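Local coordinates for protein (adenylosuccinate lyase) (Thermotoga maritima, PDB 1C3C) that catalyses, as an adenylosuccinate lyase, two fumarate-releasing steps of purine biosynthesis, the cleavage of adenylosuccinate to AMP and of SAICAR to AICAR, at residues R31-E35 against L36-P40; W124-A127 against N128-K131; T325-N328 against V329-M333. All blocks are in the same frame, centred on the assembly; numbering follows the deposited sequence.

Contact 1. Residues R31-E35 against L36-P40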
ATOM      1  N   ARG A  31     -10.800 -17.773  37.888  1.00 12.15           N
ATOM      2  CA  ARG A  31     -10.428 -19.153  38.163  1.00 12.72           C
ATOM      3  C   ARG A  31      -8.982 -19.240  38.650  1.00 12.76           C
ATOM      4  O   ARG A  31      -8.679 -19.962  39.619  1.00 13.47           O
ATOM      5  CB  ARG A  31     -10.653 -20.058  36.948  1.00 13.36           C
ATOM      6  CG  ARG A  31     -10.284 -21.506  37.223  1.00 16.11           C
ATOM      7  CD  ARG A  31     -10.611 -22.370  35.985  1.00 19.87           C
ATOM      8  NE  ARG A  31     -10.003 -23.691  36.182  1.00 23.23           N
ATOM      9  CZ  ARG A  31      -9.892 -24.594  35.215  1.00 26.26           C
ATOM     10  NH1 ARG A  31     -10.382 -24.353  34.005  1.00 26.24           N
ATOM     11  NH2 ARG A  31      -9.292 -25.762  35.461  1.00 28.52           N
ATOM     12  N   ALA A  32      -8.076 -18.527  37.998  1.00 11.99           N
ATOM     13  CA  ALA A  32      -6.662 -18.554  38.396  1.00 11.86           C
ATOM     14  C   ALA A  32      -6.423 -17.947  39.756  1.00 11.46           C
ATOM     15  O   ALA A  32      -5.713 -18.519  40.594  1.00 12.36           O
ATOM     16  CB  ALA A  32      -5.822 -17.727  37.383  1.00 11.76           C
ATOM     17  N   TYR A  33      -7.045 -16.789  40.044  1.00 11.56           N
ATOM     18  CA  TYR A  33      -6.899 -16.253  41.410  1.00 12.83           C
ATOM     19  C   TYR A  33      -7.428 -17.273  42.435  1.00 13.70           C
ATOM     20  O   TYR A  33      -6.852 -17.490  43.495  1.00 14.69           O
ATOM     21  CB  TYR A  33      -7.724 -14.977  41.526  1.00 12.15           C
ATOM     22  CG  TYR A  33      -7.088 -13.645  41.144  1.00 12.76           C
ATOM     23  CD1 TYR A  33      -7.643 -12.849  40.146  1.00 12.35           C
ATOM     24  CD2 TYR A  33      -5.996 -13.136  41.824  1.00 13.67           C
ATOM     25  CE1 TYR A  33      -7.120 -11.620  39.824  1.00 12.28           C
ATOM     26  CE2 TYR A  33      -5.457 -11.863  41.549  1.00 13.33           C
ATOM     27  CZ  TYR A  33      -6.023 -11.139  40.530  1.00 12.83           C
ATOM     28  OH  TYR A  33      -5.540  -9.879  40.243  1.00 12.30           O
ATOM     29  N   GLU A  34      -8.562 -17.884  42.144  1.00 14.05           N
ATOM     30  CA  GLU A  34      -9.169 -18.858  43.061  1.00 15.91           C
ATOM     31  C   GLU A  34      -8.286 -20.078  43.252  1.00 15.95           C
ATOM     32  O   GLU A  34      -8.076 -20.521  44.423  1.00 16.83           O
ATOM     33  CB  GLU A  34     -10.553 -19.236  42.489  1.00 17.70           C
ATOM     34  CG  GLU A  34     -11.386 -20.089  43.455  1.00 19.46           C
ATOM     35  CD  GLU A  34     -12.812 -20.238  42.963  1.00 21.15           C
ATOM     36  OE1 GLU A  34     -13.323 -19.375  42.222  1.00 20.80           O
ATOM     37  OE2 GLU A  34     -13.461 -21.250  43.308  1.00 22.38           O
ATOM     38  N   GLU A  35      -7.686 -20.617  42.207  1.00 15.48           N
ATOM     39  CA  GLU A  35      -6.838 -21.793  42.306  1.00 19.62           C
ATOM     40  C   GLU A  35      -5.557 -21.492  43.045  1.00 19.20           C
ATOM     41  O   GLU A  35      -4.975 -22.385  43.706  1.00 20.45           O
ATOM     42  CB  GLU A  35      -6.570 -22.416  40.915  1.00 24.14           C
ATOM     43  CG  GLU A  35      -7.914 -22.970  40.404  1.00 29.81           C
ATOM     44  CD  GLU A  35      -7.865 -23.926  39.232  1.00 33.05           C
ATOM     45  OE1 GLU A  35      -8.929 -24.446  38.811  1.00 32.52           O
ATOM     46  OE2 GLU A  35      -6.722 -24.122  38.747  1.00 36.01           O
ATOM     47  N   LEU A  36      -5.132 -20.236  43.036  1.00 17.80           N
ATOM     48  CA  LEU A  36      -3.964 -19.810  43.803  1.00 19.30           C
ATOM     49  C   LEU A  36      -4.327 -19.394  45.225  1.00 18.92           C
ATOM     50  O   LEU A  36      -3.528 -18.856  46.002  1.00 18.71           O
ATOM     51  CB  LEU A  36      -3.338 -18.619  43.081  1.00 20.69           C
ATOM     52  CG  LEU A  36      -2.172 -18.792  42.124  1.00 23.91           C
ATOM     53  CD1 LEU A  36      -1.482 -20.126  42.015  1.00 23.75           C
ATOM     54  CD2 LEU A  36      -2.446 -18.148  40.776  1.00 24.94           C
ATOM     55  N   GLY A  37      -5.582 -19.523  45.640  1.00 18.87           N
ATOM     56  CA  GLY A  37      -6.039 -19.136  46.960  1.00 18.61           C
ATOM     57  C   GLY A  37      -6.107 -17.654  47.199  1.00 19.51           C
ATOM     58  O   GLY A  37      -6.162 -17.279  48.398  1.00 21.16           O
ATOM     59  N   MET A  38      -6.242 -16.797  46.216  1.00 18.12           N
ATOM     60  CA  MET A  38      -6.170 -15.368  46.395  1.00 19.09           C
ATOM     61  C   MET A  38      -7.566 -14.773  46.537  1.00 19.46           C
ATOM     62  O   MET A  38      -7.745 -13.602  46.827  1.00 20.23           O
ATOM     63  CB  MET A  38      -5.443 -14.662  45.246  1.00 19.53           C
ATOM     64  CG  MET A  38      -4.240 -15.452  44.719  1.00 19.17           C
ATOM     65  SD  MET A  38      -2.966 -14.428  43.979  1.00 15.08           S
ATOM     66  CE  MET A  38      -1.425 -15.287  43.978  1.00 19.82           C
ATOM     67  N   ILE A  39      -8.578 -15.547  46.088  1.00 19.03           N
ATOM     68  CA  ILE A  39      -9.978 -15.181  46.265  1.00 18.91           C
ATOM     69  C   ILE A  39     -10.653 -16.456  46.771  1.00 20.79           C
ATOM     70  O   ILE A  39     -10.202 -17.586  46.585  1.00 20.35           O
ATOM     71  CB  ILE A  39     -10.706 -14.644  45.002  1.00 17.52           C
ATOM     72  CG1 ILE A  39     -10.785 -15.698  43.891  1.00 16.25           C
ATOM     73  CG2 ILE A  39     -10.010 -13.375  44.476  1.00 17.76           C
ATOM     74  CD1 ILE A  39     -11.638 -15.237  42.694  1.00 14.78           C
ATOM     75  N   PRO A  40     -11.803 -16.293  47.394  1.00 23.69           N
ATOM     76  CA  PRO A  40     -12.462 -17.380  48.116  1.00 25.37           C
ATOM     77  C   PRO A  40     -12.949 -18.475  47.181  1.00 24.64           C
ATOM     78  O   PRO A  40     -13.332 -18.234  46.036  1.00 23.19           O
ATOM     79  CB  PRO A  40     -13.611 -16.675  48.820  1.00 26.60           C
ATOM     80  CG  PRO A  40     -13.304 -15.223  48.816  1.00 27.50           C
ATOM     81  CD  PRO A  40     -12.467 -14.989  47.584  1.00 26.01           C
TER
HETATM   82  O   HOH W   1      -9.258 -20.038  47.115  1.00 32.31           O
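Tyr33 O and Glu34 O receive the N-H groups of Met38 and Gly37 as helix 15-35 ends in a Schellman motif, with Gly37 at positive phi (72°). Two bonds reach back into the last turn. Met38 N donates to Tyr33 O at 2.9 Å with an N-H...O angle of 169°, while Gly37 N meets Glu34 O at 2.9 Å from above the carbonyl plane. Leu36 N still makes a helical bond to Ala32 O and adds a weak one to Tyr33 O. A water continues the bracing, donating to both Glu34 O and Ile39 O.

The apolar contacts follow the same fold-back. Met38 approaches the Tyr33 ring at its edge, Met38 CB lying 3.8 Å from Tyr33 CD2, and Met38 SD sits 5.2 Å from the ring centroid, an edge-on Met-aromatic contact in which the two side chains cross at about a right angle. Ile39 CG1, set between its own backbone N and carbonyl carbon (chi1 63°), packs against Tyr33 CB. The same Ile39 CG1 lies 3.8 Å from Glu34 CB.

Among the charged groups, Glu34 extends its carboxylate past Pro40, using OE2 for Gly42 N and OE1 for Thr44 OG1, and so ties the helix end to the start of helix 43-50. An alanine at Glu34 would remove the carboxylate and is likely to leave Gly42 N and Thr44 OG1 without their mates, weakening that tie. Tyr33 OH bonds to Tyr89 O, Glu35 OE2 bonds to Tyr200 OH, and a cation-pi contact brings Arg31 to Tyr200 as well. In the Arg31-Glu35 salt bridge, Arg31 NE donates almost straight to Glu35 OE1 at 2.9 Å, the oxygen lying in the guanidinium plane but being met from above the carboxylate plane.

Contact 2. Residues W124-A127 against N128-K131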
ATOM      1  N   TRP A 124      -5.536 -31.690  -4.862  1.00 11.39           N
ATOM      2  CA  TRP A 124      -4.837 -32.951  -5.133  1.00 11.65           C
ATOM      3  C   TRP A 124      -5.702 -33.868  -5.996  1.00 11.88           C
ATOM      4  O   TRP A 124      -5.177 -34.507  -6.945  1.00 11.88           O
ATOM      5  CB  TRP A 124      -4.546 -33.640  -3.809  1.00 12.37           C
ATOM      6  CG  TRP A 124      -3.817 -34.955  -3.917  1.00 14.03           C
ATOM      7  CD1 TRP A 124      -4.338 -36.187  -3.615  1.00 15.61           C
ATOM      8  CD2 TRP A 124      -2.476 -35.185  -4.349  1.00 14.46           C
ATOM      9  NE1 TRP A 124      -3.385 -37.174  -3.829  1.00 15.38           N
ATOM     10  CE2 TRP A 124      -2.227 -36.565  -4.279  1.00 15.06           C
ATOM     11  CE3 TRP A 124      -1.459 -34.337  -4.810  1.00 14.39           C
ATOM     12  CZ2 TRP A 124      -1.003 -37.120  -4.654  1.00 14.91           C
ATOM     13  CZ3 TRP A 124      -0.240 -34.877  -5.175  1.00 14.77           C
ATOM     14  CH2 TRP A 124      -0.010 -36.276  -5.118  1.00 14.53           C
ATOM     15  N   GLU A 125      -6.993 -33.983  -5.664  1.00 12.88           N
ATOM     16  CA  GLU A 125      -7.917 -34.817  -6.458  1.00 15.26           C
ATOM     17  C   GLU A 125      -7.938 -34.364  -7.920  1.00 13.42           C
ATOM     18  O   GLU A 125      -7.876 -35.193  -8.822  1.00 13.23           O
ATOM     19  CB  GLU A 125      -9.336 -34.765  -5.872  1.00 20.89           C
ATOM     20  CG  GLU A 125     -10.362 -35.715  -6.443  1.00 28.84           C
ATOM     21  CD  GLU A 125     -11.784 -35.497  -5.939  1.00 35.50           C
ATOM     22  OE1 GLU A 125     -12.749 -36.138  -6.447  1.00 38.42           O
ATOM     23  OE2 GLU A 125     -11.996 -34.649  -5.026  1.00 38.27           O
ATOM     24  N   VAL A 126      -8.056 -33.054  -8.164  1.00 11.37           N
ATOM     25  CA  VAL A 126      -8.185 -32.559  -9.533  1.00 10.35           C
ATOM     26  C   VAL A 126      -6.854 -32.695 -10.237  1.00 10.42           C
ATOM     27  O   VAL A 126      -6.817 -33.135 -11.395  1.00 11.44           O
ATOM     28  CB  VAL A 126      -8.702 -31.101  -9.541  1.00 10.20           C
ATOM     29  CG1 VAL A 126      -8.577 -30.433 -10.931  1.00 11.97           C
ATOM     30  CG2 VAL A 126     -10.160 -31.061  -9.070  1.00 11.62           C
ATOM     31  N   ALA A 127      -5.730 -32.420  -9.563  1.00 10.30           N
ATOM     32  CA  ALA A 127      -4.437 -32.584 -10.260  1.00 10.65           C
ATOM     33  C   ALA A 127      -4.273 -34.054 -10.669  1.00 11.52           C
ATOM     34  O   ALA A 127      -3.802 -34.290 -11.795  1.00 11.00           O
ATOM     35  CB  ALA A 127      -3.258 -32.189  -9.384  1.00 11.51           C
ATOM     36  N   ASN A 128      -4.614 -34.991  -9.769  1.00 11.50           N
ATOM     37  CA  ASN A 128      -4.464 -36.403 -10.217  1.00 12.77           C
ATOM     38  C   ASN A 128      -5.426 -36.798 -11.312  1.00 12.52           C
ATOM     39  O   ASN A 128      -5.103 -37.654 -12.191  1.00 13.58           O
ATOM     40  CB  ASN A 128      -4.598 -37.320  -8.988  1.00 13.79           C
ATOM     41  CG  ASN A 128      -3.260 -37.330  -8.276  1.00 15.12           C
ATOM     42  OD1 ASN A 128      -2.374 -38.140  -8.548  1.00 15.54           O
ATOM     43  ND2 ASN A 128      -3.076 -36.409  -7.343  1.00 14.62           N
ATOM     44  N   ARG A 129      -6.665 -36.304 -11.250  1.00 12.84           N
ATOM     45  CA  ARG A 129      -7.642 -36.585 -12.306  1.00 14.13           C
ATOM     46  C   ARG A 129      -7.068 -36.248 -13.675  1.00 13.97           C
ATOM     47  O   ARG A 129      -7.414 -36.980 -14.648  1.00 14.58           O
ATOM     48  CB  ARG A 129      -8.953 -35.821 -12.029  1.00 15.52           C
ATOM     49  CG  ARG A 129     -10.029 -36.100 -13.097  1.00 18.88           C
ATOM     50  CD  ARG A 129     -11.355 -35.500 -12.687  1.00 23.24           C
ATOM     51  NE  ARG A 129     -11.794 -36.125 -11.425  1.00 26.66           N
ATOM     52  CZ  ARG A 129     -12.269 -35.441 -10.390  1.00 28.40           C
ATOM     53  NH1 ARG A 129     -12.580 -36.178  -9.324  1.00 29.93           N
ATOM     54  NH2 ARG A 129     -12.373 -34.110 -10.401  1.00 28.20           N
ATOM     55  N   TYR A 130      -6.390 -35.099 -13.837  1.00 11.67           N
ATOM     56  CA  TYR A 130      -5.867 -34.687 -15.141  1.00 11.19           C
ATOM     57  C   TYR A 130      -4.364 -34.837 -15.220  1.00 10.99           C
ATOM     58  O   TYR A 130      -3.651 -34.134 -15.975  1.00 11.49           O
ATOM     59  CB  TYR A 130      -6.260 -33.176 -15.368  1.00 11.70           C
ATOM     60  CG  TYR A 130      -7.788 -33.070 -15.320  1.00 12.71           C
ATOM     61  CD1 TYR A 130      -8.418 -32.521 -14.215  1.00 12.94           C
ATOM     62  CD2 TYR A 130      -8.563 -33.606 -16.347  1.00 13.37           C
ATOM     63  CE1 TYR A 130      -9.809 -32.464 -14.137  1.00 12.81           C
ATOM     64  CE2 TYR A 130      -9.953 -33.555 -16.277  1.00 13.09           C
ATOM     65  CZ  TYR A 130     -10.552 -32.982 -15.173  1.00 13.76           C
ATOM     66  OH  TYR A 130     -11.939 -32.929 -15.082  1.00 14.46           O
ATOM     67  N   LYS A 131      -3.818 -35.822 -14.495  1.00 11.63           N
ATOM     68  CA  LYS A 131      -2.367 -35.951 -14.356  1.00 13.13           C
ATOM     69  C   LYS A 131      -1.629 -36.023 -15.693  1.00 14.27           C
ATOM     70  O   LYS A 131      -0.545 -35.418 -15.820  1.00 15.74           O
ATOM     71  CB  LYS A 131      -2.114 -37.277 -13.603  1.00 14.40           C
ATOM     72  CG  LYS A 131      -0.602 -37.450 -13.386  1.00 16.95           C
ATOM     73  CD  LYS A 131      -0.603 -38.697 -12.482  1.00 21.88           C
ATOM     74  CE  LYS A 131       0.733 -39.078 -11.958  1.00 25.65           C
ATOM     75  NZ  LYS A 131       0.654 -39.925 -10.708  1.00 28.28           N
TER
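Trp124 O is gripped twice by Asn128, whose backbone N and side-chain ND2 reach it from opposite faces of the carbonyl plane, each at 2.9 Å. The ND2 bond is nearly straight, with an N-H...O angle of 174°, and the oxygen lies in the amide plane. CG stands beside the backbone N of Asn128 (chi1 -81°), which turns the amide back along the helix. ND2 is thereby placed over the centre of one face of the Trp124 indole, 3.1 Å above its plane; amide and ring planes are 63° apart, so the nitrogen meets the face without the two groups stacking. The bond to Trp124 O fixes the rotation of the amide there.

One residue on, Glu125 and Arg129 run side by side. Their salt bridge joins OE1 of Glu125 to NH1 of Arg129 at 2.9 Å, the nitrogen standing above the carboxylate plane, and a bend at chi3 of Arg129 brings the guanidinium back to it. Val126 CG1 lies in the plane of the Tyr130 ring at its edge, 3.9 Å from Tyr130 CD1, while Arg129 CG lies over one face of the ring, toward its rim. Leu154 and Tyr157 of helix 149-173 touch Trp124.

These i to i+4 pairs, with Tyr130 N bonding to Val126 O at 3.2 Å, are those of an ordinary alpha-helix. Tyr130, the first residue out of helical geometry, puts them at the end of helix 93-129, one of the long helices in the bundle of the fumarase/aspartase superfamily.

Contact 3. Residues T325-N328 against V329-M333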
ATOM      1  N   THR A 325     -15.068 -20.493  -1.649  1.00 10.74           N
ATOM      2  CA  THR A 325     -15.526 -20.246  -3.013  1.00 11.01           C
ATOM      3  C   THR A 325     -14.572 -20.844  -4.036  1.00 11.02           C
ATOM      4  O   THR A 325     -15.006 -21.537  -4.967  1.00 10.94           O
ATOM      5  CB  THR A 325     -15.656 -18.729  -3.245  1.00 11.14           C
ATOM      6  OG1 THR A 325     -16.673 -18.226  -2.353  1.00 11.59           O
ATOM      7  CG2 THR A 325     -16.126 -18.408  -4.668  1.00 12.27           C
ATOM      8  N   ALA A 326     -13.249 -20.615  -3.860  1.00 11.04           N
ATOM      9  CA  ALA A 326     -12.272 -21.217  -4.758  1.00 10.57           C
ATOM     10  C   ALA A 326     -12.358 -22.740  -4.724  1.00 10.46           C
ATOM     11  O   ALA A 326     -12.126 -23.391  -5.752  1.00 10.93           O
ATOM     12  CB  ALA A 326     -10.815 -20.805  -4.414  1.00 11.94           C
ATOM     13  N   THR A 327     -12.584 -23.292  -3.530  1.00 10.75           N
ATOM     14  CA  THR A 327     -12.694 -24.757  -3.441  1.00 11.08           C
ATOM     15  C   THR A 327     -13.843 -25.239  -4.340  1.00 11.73           C
ATOM     16  O   THR A 327     -13.710 -26.225  -5.075  1.00 12.27           O
ATOM     17  CB  THR A 327     -12.951 -25.164  -1.982  1.00 11.37           C
ATOM     18  OG1 THR A 327     -11.871 -24.720  -1.132  1.00 11.30           O
ATOM     19  CG2 THR A 327     -13.035 -26.684  -1.839  1.00 11.78           C
ATOM     20  N   ASN A 328     -14.998 -24.579  -4.262  1.00 12.28           N
ATOM     21  CA  ASN A 328     -16.139 -25.010  -5.111  1.00 14.31           C
ATOM     22  C   ASN A 328     -15.826 -24.771  -6.581  1.00 13.24           C
ATOM     23  O   ASN A 328     -16.187 -25.612  -7.412  1.00 13.36           O
ATOM     24  CB  ASN A 328     -17.424 -24.253  -4.727  1.00 18.29           C
ATOM     25  CG  ASN A 328     -18.567 -24.725  -5.627  1.00 23.04           C
ATOM     26  OD1 ASN A 328     -19.082 -24.086  -6.560  1.00 26.49           O
ATOM     27  ND2 ASN A 328     -18.933 -25.981  -5.394  1.00 25.57           N
ATOM     28  N   VAL A 329     -15.187 -23.647  -6.934  1.00 12.28           N
ATOM     29  CA  VAL A 329     -14.791 -23.467  -8.338  1.00 12.16           C
ATOM     30  C   VAL A 329     -13.957 -24.646  -8.842  1.00 12.37           C
ATOM     31  O   VAL A 329     -14.263 -25.242  -9.895  1.00 13.39           O
ATOM     32  CB  VAL A 329     -14.018 -22.135  -8.492  1.00 12.22           C
ATOM     33  CG1 VAL A 329     -13.382 -21.982  -9.886  1.00 12.71           C
ATOM     34  CG2 VAL A 329     -15.034 -21.012  -8.249  1.00 11.02           C
ATOM     35  N   VAL A 330     -12.898 -25.025  -8.126  1.00 11.53           N
ATOM     36  CA  VAL A 330     -11.957 -26.022  -8.657  1.00 12.30           C
ATOM     37  C   VAL A 330     -12.628 -27.406  -8.601  1.00 12.84           C
ATOM     38  O   VAL A 330     -12.492 -28.207  -9.529  1.00 13.72           O
ATOM     39  CB  VAL A 330     -10.660 -26.042  -7.829  1.00 12.73           C
ATOM     40  CG1 VAL A 330      -9.754 -27.205  -8.281  1.00 14.01           C
ATOM     41  CG2 VAL A 330      -9.919 -24.724  -8.024  1.00 13.12           C
ATOM     42  N   ARG A 331     -13.396 -27.654  -7.547  1.00 12.65           N
ATOM     43  CA  ARG A 331     -14.129 -28.910  -7.437  1.00 14.35           C
ATOM     44  C   ARG A 331     -15.071 -29.142  -8.620  1.00 14.49           C
ATOM     45  O   ARG A 331     -15.158 -30.293  -9.107  1.00 15.22           O
ATOM     46  CB  ARG A 331     -14.957 -28.962  -6.135  1.00 16.10           C
ATOM     47  CG  ARG A 331     -15.462 -30.416  -5.897  1.00 19.19           C
ATOM     48  CD  ARG A 331     -16.496 -30.370  -4.800  1.00 23.08           C
ATOM     49  NE  ARG A 331     -16.119 -29.822  -3.501  1.00 25.48           N
ATOM     50  CZ  ARG A 331     -15.478 -30.462  -2.535  1.00 27.42           C
ATOM     51  NH1 ARG A 331     -15.072 -31.723  -2.718  1.00 29.53           N
ATOM     52  NH2 ARG A 331     -15.207 -29.913  -1.352  1.00 28.24           N
ATOM     53  N   ASN A 332     -15.814 -28.122  -9.029  1.00 14.46           N
ATOM     54  CA  ASN A 332     -16.927 -28.314  -9.971  1.00 15.27           C
ATOM     55  C   ASN A 332     -16.687 -27.683 -11.328  1.00 14.71           C
ATOM     56  O   ASN A 332     -17.564 -27.776 -12.215  1.00 14.45           O
ATOM     57  CB  ASN A 332     -18.213 -27.724  -9.344  1.00 16.90           C
ATOM     58  CG  ASN A 332     -18.616 -28.579  -8.134  1.00 19.36           C
ATOM     59  OD1 ASN A 332     -18.681 -29.804  -8.234  1.00 20.05           O
ATOM     60  ND2 ASN A 332     -18.825 -27.947  -6.990  1.00 20.25           N
ATOM     61  N   MET A 333     -15.519 -27.096 -11.553  1.00 13.38           N
ATOM     62  CA  MET A 333     -15.282 -26.505 -12.878  1.00 14.11           C
ATOM     63  C   MET A 333     -15.310 -27.617 -13.945  1.00 14.61           C
ATOM     64  O   MET A 333     -14.885 -28.765 -13.729  1.00 14.94           O
ATOM     65  CB  MET A 333     -13.959 -25.740 -12.944  1.00 13.99           C
ATOM     66  CG  MET A 333     -12.689 -26.526 -12.758  1.00 11.94           C
ATOM     67  SD  MET A 333     -11.125 -25.493 -12.689  1.00  7.98           S
ATOM     68  CE  MET A 333      -9.998 -26.881 -12.419  1.00 15.09           C
TER
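Thr327 and Arg331 come together through matching first torsions: CG2 of the threonine lies anti to its N, and CG of the arginine does likewise (chi1 -167°). The side chains therefore run alongside each other, and a bend at chi3 (-58°) of Arg331 brings Arg331 NH2 to 3.9 Å from Thr327 CG2, oblique to the guanidinium. The threonine's OG1 bonds back to Ile323 O. Val329 CG2 lies 3.3 Å from Thr325 O, and Val330 CG2 lies 3.4 Å from Ala326 O, so each valine branch lies close to the carbonyl that also accepts the same residue's N-H.

This is the closing turn of helix 303-332, one of the long helices of the bundle characteristic of the fumarase/aspartase superfamily. Its i to i+4 ladder runs from Val329 N to Thr325 O (2.9 Å) through Asn332 N to Asn328 O (3.0 Å).

Around this turn, Val329 reaches Thr272 and Cys273 of helix 271-285 and Ile239 of helix 216-242. Arg331 and Thr327 both touch Val122 of helix 93-129, and Asn328 and Asn332 both rest on Pro253.

All three contacts lie at the C-terminal ends of helices, in series along the chain. Contacts 2 and 3 are neighbouring helix ends in the bundle, their centres 13 Å apart: Val126 CG2 packs 3.7 Å from Val330 O, and Val126 CG1 meets Met333 CE at 4.1 Å, so the ends of helices 93-129 and 303-332 pack directly. Contact 1 stands far off, its centre about 42 Å from the centre of the chain and on the opposite side of it from contact 2. Its nearest atoms are about 39 Å from contact 2 and about 35 Å from contact 3. No other subunit touches any of the three.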